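PDB 6IYT: type I modular polyketide synthase from Streptomyces albus subsp. albus, which probably loads an acyl extender unit, such as ethylmalonyl, from coenzyme A for polyketide chain elongation, as the acyltransferase domain of a salinomycin synthase module. Local coordinates for residues G250-V255 with K311-T316; A273-I278 with A290-A295. All blocks are in the same frame, centred on the assembly; numbering follows the deposited sequence.

Overall arrangement
Following the chain from its N terminus, of the four segments 250-255 comes first, and its edge partner arrives only at 311-316, where interaction 1 closes a loop of 55 residues. Within that loop runs helix 259-266, then the hairpin of strands 276-283 and 286-291, whose open end is closed, over a loop of 11 residues, by interaction 2 together with the first turn of helix 293-305. Interaction 2 therefore nests within interaction 1 and does not cross it. Both belong to one mixed sheet: strand 251-255 lies between 310-312 and 286-291, and a probable hydrogen bond from Ala251 N to Gly291 O (3.0 Å) joins the two contacts directly, their centres about 11 Å apart.

Interaction 1: G250-V255 with K311-T316; sequences GAVASV and KVIGST
Ala253 and Val312 face each other as a non-hydrogen-bonded antiparallel pair, and Ser254 with Lys311 forms the adjoining hydrogen-bonded pair, where edge strand 310-312 joins the ferredoxin-like small subdomain characteristic of malonyl-type acyltransferases. The tight part lies toward 316. Ile313 N reaches Val252 O at 2.8 Å, in the carbonyl plane, and beyond it the chain swings through a type II turn from Ile313 to Thr316. Threonine suits the end of this turn because its hydroxyl can both give and take. Held between the backbone N and the carbonyl carbon (chi1 53°), Thr316 OG1 receives the nearly straight bond from Val252 N (3.0 Å, 167° at the hydrogen). Thr316 OG1 in turn gives its own proton to Ile313 O at 2.7 Å, replacing a backbone bridge where the strand has turned away. Val252 and Ile313 lie side by side, branch CG1 of the valine 4.0 Å from CD1 of the isoleucine. On the face of Ala253 and Val312, the small methyl of Ala251 rests against Val312 CG1, while the small Ala253 lets Leu296 and Val300 of helix 293-305 lie close against the strand. The looser side is at Lys311. Its extended chain leads away from strand 251-255 and is exposed, as suits a charged amine, and only its CB stays near Ser254. The backbone still holds there: Lys311 N donates to Ser254 O, and Lys311 O accepts from Ser254 N at 2.8 Å, the donor tilted 19° from the carbonyl plane.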
loop_
_atom_site.group_PDB
_atom_site.type_symbol
_atom_site.label_atom_id
_atom_site.label_comp_id
_atom_site.label_asym_id
_atom_site.label_seq_id
_atom_site.Cartn_x
_atom_site.Cartn_y
_atom_site.Cartn_z
ATOM N N GLY A 250 -21.488 3.801 -14.763
ATOM C CA GLY A 250 -21.376 3.050 -13.528
ATOM C C GLY A 250 -20.215 3.504 -12.691
ATOM O O GLY A 250 -19.401 4.285 -13.139
ATOM N N ALA A 251 -20.171 3.018 -11.451
ATOM C CA ALA A 251 -19.062 3.220 -10.589
ATOM C C ALA A 251 -19.039 2.094 -9.542
ATOM O O ALA A 251 -19.801 1.113 -9.642
ATOM C CB ALA A 251 -19.152 4.586 -9.939
ATOM N N VAL A 252 -18.123 2.188 -8.593
ATOM C CA VAL A 252 -18.053 1.248 -7.485
ATOM C C VAL A 252 -18.056 2.004 -6.145
ATOM O O VAL A 252 -17.452 3.018 -6.039
ATOM C CB VAL A 252 -16.753 0.448 -7.508
ATOM C CG1 VAL A 252 -16.606 -0.450 -6.303
ATOM C CG2 VAL A 252 -16.644 -0.348 -8.783
ATOM N N ALA A 253 -18.758 1.433 -5.195
ATOM C CA ALA A 253 -18.852 1.986 -3.852
ATOM C C ALA A 253 -18.349 0.991 -2.830
ATOM O O ALA A 253 -18.554 -0.208 -2.951
ATOM C CB ALA A 253 -20.301 2.363 -3.532
ATOM N N SER A 254 -17.697 1.496 -1.801
ATOM C CA SER A 254 -17.416 0.710 -0.632
ATOM C C SER A 254 -18.627 0.747 0.312
ATOM O O SER A 254 -19.220 1.797 0.514
ATOM C CB SER A 254 -16.206 1.273 0.070
ATOM O OG SER A 254 -16.439 2.633 0.307
ATOM N N VAL A 255 -18.865 -0.363 0.995
ATOM C CA VAL A 255 -19.973 -0.465 1.960
ATOM C C VAL A 255 -19.520 -1.267 3.135
ATOM O O VAL A 255 -19.065 -2.378 2.972
ATOM C CB VAL A 255 -21.172 -1.195 1.345
ATOM C CG1 VAL A 255 -22.269 -1.396 2.394
ATOM C CG2 VAL A 255 -21.692 -0.440 0.132
ATOM N N LYS A 311 -19.600 4.801 0.505
ATOM C CA LYS A 311 -19.062 5.882 -0.270
ATOM C C LYS A 311 -18.732 5.385 -1.668
ATOM O O LYS A 311 -18.151 4.296 -1.816
ATOM C CB LYS A 311 -17.802 6.396 0.423
ATOM C CG LYS A 311 -16.819 7.094 -0.470
ATOM C CD LYS A 311 -15.480 7.280 0.224
ATOM C CE LYS A 311 -14.523 8.032 -0.675
ATOM N NZ LYS A 311 -13.156 8.055 -0.090
ATOM N N VAL A 312 -19.054 6.199 -2.681
ATOM C CA VAL A 312 -18.594 5.936 -4.054
ATOM C C VAL A 312 -17.087 6.195 -4.143
ATOM O O VAL A 312 -16.593 7.237 -3.652
ATOM C CB VAL A 312 -19.317 6.819 -5.073
ATOM C CG1 VAL A 312 -18.796 6.555 -6.487
ATOM C CG2 VAL A 312 -20.817 6.604 -4.998
ATOM N N ILE A 313 -16.355 5.249 -4.722
ATOM C CA ILE A 313 -14.881 5.329 -4.803
ATOM C C ILE A 313 -14.491 6.217 -6.012
ATOM O O ILE A 313 -15.077 6.106 -7.108
ATOM C CB ILE A 313 -14.257 3.943 -4.961
ATOM C CG1 ILE A 313 -14.561 3.063 -3.732
ATOM C CG2 ILE A 313 -12.747 4.011 -5.218
ATOM C CD1 ILE A 313 -14.181 1.605 -3.933
ATOM N N GLY A 314 -13.665 7.216 -5.745
ATOM C CA GLY A 314 -13.368 8.251 -6.733
ATOM C C GLY A 314 -12.900 7.695 -8.073
ATOM O O GLY A 314 -12.038 6.857 -8.118
ATOM N N SER A 315 -13.508 8.195 -9.149
ATOM C CA SER A 315 -13.102 7.963 -10.505
ATOM C C SER A 315 -13.302 6.538 -10.985
ATOM O O SER A 315 -12.809 6.170 -12.043
ATOM C CB SER A 315 -11.659 8.374 -10.725
ATOM O OG SER A 315 -11.480 9.771 -10.443
ATOM N N THR A 316 -14.072 5.754 -10.257
ATOM C CA THR A 316 -14.283 4.373 -10.637
ATOM C C THR A 316 -15.374 4.264 -11.689
ATOM O O THR A 316 -16.216 5.179 -11.849
ATOM C CB THR A 316 -14.672 3.515 -9.455
ATOM O OG1 THR A 316 -15.806 4.102 -8.786
ATOM C CG2 THR A 316 -13.472 3.386 -8.478
#

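Interaction 2: A273-I278 with A290-A295; sequences AEVLSI and AGQVAA
Leu276 and Gly291 stand 4.4 Å apart between their CA atoms as a non-hydrogen-bonded antiparallel pair, flanked by the hydrogen-bonded pair of Ser277 and Ala290 and, beyond the strand end, by Gln292 N donating to Val275 O at 3.1 Å. Gly291 suits its place because its backbone angles and the closeness of Val275 O and Leu276 CD2 give a beta carbon no position. Gly291 CA comes to 3.1 Å from Val275 O in a CA-H...O contact, and Leu276 CD2 packs over it. This is the open end of the beta hairpin of strands 276-283 and 286-291, and the second strand leads through Gln292 alone into helix 293-305. Gln292 serves as N-cap: its chain runs out extended, CG anti to the backbone N (chi1 176°), and the amide is turned so that OE1 accepts from Ala295 N at 3.1 Å on a lone pair, in the plane of the amide carbonyl. The CB of Gln292 lies alongside Val275, whose branch CG1 also meets Ala295 CB at 3.6 Å. Ala295 is small enough for the first turn of the helix to settle on the hairpin, its methyl touching Val275 CG1 and Leu276 CD2 together; Phe269 packs against both Leu276 and Ala295. Beside Ser277 the contact turns polar. There one water is hydrogen-bonded to Ser277 OG (2.9 Å), Ala290 O (3.0 Å) and Glu274 OE1, which also accepts from Ala322 N; the water's two protons can serve only two of its three partners at a time.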
loop_
_atom_site.group_PDB
_atom_site.type_symbol
_atom_site.label_atom_id
_atom_site.label_comp_id
_atom_site.label_asym_id
_atom_site.label_seq_id
_atom_site.Cartn_x
_atom_site.Cartn_y
_atom_site.Cartn_z
ATOM N N ALA A 273 -32.840 -6.616 -14.781
ATOM C CA ALA A 273 -31.498 -6.854 -15.298
ATOM C C ALA A 273 -30.547 -6.537 -14.175
ATOM O O ALA A 273 -30.972 -6.031 -13.134
ATOM C CB ALA A 273 -31.229 -5.956 -16.502
ATOM N N GLU A 274 -29.298 -6.976 -14.291
ATOM C CA GLU A 274 -28.309 -6.637 -13.269
ATOM C C GLU A 274 -28.054 -5.131 -13.280
ATOM O O GLU A 274 -27.579 -4.588 -14.278
ATOM C CB GLU A 274 -27.012 -7.381 -13.508
ATOM C CG GLU A 274 -25.953 -7.130 -12.431
ATOM C CD GLU A 274 -24.635 -7.798 -12.754
ATOM O OE1 GLU A 274 -23.668 -7.083 -13.094
ATOM O OE2 GLU A 274 -24.556 -9.027 -12.597
ATOM N N VAL A 275 -28.348 -4.460 -12.172
ATOM C CA VAL A 275 -28.128 -3.012 -12.085
ATOM C C VAL A 275 -27.004 -2.736 -11.069
ATOM O O VAL A 275 -26.117 -1.899 -11.312
ATOM C CB VAL A 275 -29.416 -2.275 -11.706
ATOM C CG1 VAL A 275 -29.139 -0.815 -11.379
ATOM C CG2 VAL A 275 -30.437 -2.391 -12.842
ATOM N N LEU A 276 -27.036 -3.475 -9.965
ATOM C CA LEU A 276 -26.021 -3.427 -8.946
ATOM C C LEU A 276 -25.596 -4.850 -8.598
ATOM O O LEU A 276 -26.420 -5.797 -8.600
ATOM C CB LEU A 276 -26.565 -2.764 -7.662
ATOM C CG LEU A 276 -27.025 -1.319 -7.751
ATOM C CD1 LEU A 276 -27.436 -0.869 -6.374
ATOM C CD2 LEU A 276 -25.911 -0.425 -8.290
ATOM N N SER A 277 -24.346 -5.009 -8.217
ATOM C CA SER A 277 -23.837 -6.318 -7.853
ATOM C C SER A 277 -22.626 -6.211 -6.995
ATOM O O SER A 277 -21.948 -5.208 -6.989
ATOM C CB SER A 277 -23.525 -7.163 -9.098
ATOM O OG SER A 277 -22.597 -6.543 -9.901
ATOM N N ILE A 278 -22.406 -7.201 -6.168
ATOM C CA ILE A 278 -21.255 -7.143 -5.298
ATOM C C ILE A 278 -19.989 -7.330 -6.128
ATOM O O ILE A 278 -19.853 -8.332 -6.913
ATOM C CB ILE A 278 -21.354 -8.186 -4.176
ATOM C CG1 ILE A 278 -22.462 -7.770 -3.199
ATOM C CG2 ILE A 278 -20.030 -8.340 -3.472
ATOM C CD1 ILE A 278 -22.491 -8.575 -1.932
ATOM N N ALA A 290 -20.721 -2.613 -7.401
ATOM C CA ALA A 290 -20.590 -1.976 -8.706
ATOM C C ALA A 290 -21.951 -1.822 -9.356
ATOM O O ALA A 290 -22.793 -2.695 -9.244
ATOM C CB ALA A 290 -19.689 -2.813 -9.610
ATOM N N GLY A 291 -22.114 -0.776 -10.149
ATOM C CA GLY A 291 -23.232 -0.709 -11.049
ATOM C C GLY A 291 -23.573 0.702 -11.463
ATOM O O GLY A 291 -22.802 1.645 -11.236
ATOM N N GLN A 292 -24.799 0.871 -11.933
ATOM C CA GLN A 292 -25.256 2.131 -12.495
ATOM C C GLN A 292 -25.144 3.238 -11.443
ATOM O O GLN A 292 -25.430 3.015 -10.283
ATOM C CB GLN A 292 -26.711 1.956 -12.934
ATOM C CG GLN A 292 -27.359 3.204 -13.444
ATOM C CD GLN A 292 -28.852 3.191 -13.204
ATOM O OE1 GLN A 292 -29.305 3.656 -12.168
ATOM N NE2 GLN A 292 -29.555 2.389 -13.988
ATOM N N VAL A 293 -24.730 4.430 -11.865
ATOM C CA VAL A 293 -24.403 5.504 -10.915
ATOM C C VAL A 293 -25.617 5.932 -10.087
ATOM O O VAL A 293 -25.526 6.062 -8.872
ATOM C CB VAL A 293 -23.825 6.733 -11.641
ATOM C CG1 VAL A 293 -23.601 7.884 -10.651
ATOM C CG2 VAL A 293 -22.530 6.358 -12.337
ATOM N N ALA A 294 -26.748 6.141 -10.745
ATOM C CA ALA A 294 -27.948 6.617 -10.036
ATOM C C ALA A 294 -28.383 5.635 -8.955
ATOM O O ALA A 294 -28.612 6.024 -7.792
ATOM C CB ALA A 294 -29.078 6.858 -11.019
ATOM N N ALA A 295 -28.450 4.365 -9.313
ATOM C CA ALA A 295 -28.800 3.302 -8.361
ATOM C C ALA A 295 -27.770 3.220 -7.236
ATOM O O ALA A 295 -28.107 3.034 -6.035
ATOM C CB ALA A 295 -28.891 1.982 -9.090
HETATM O O HOH W 1 -23.875 -4.464 -11.436
#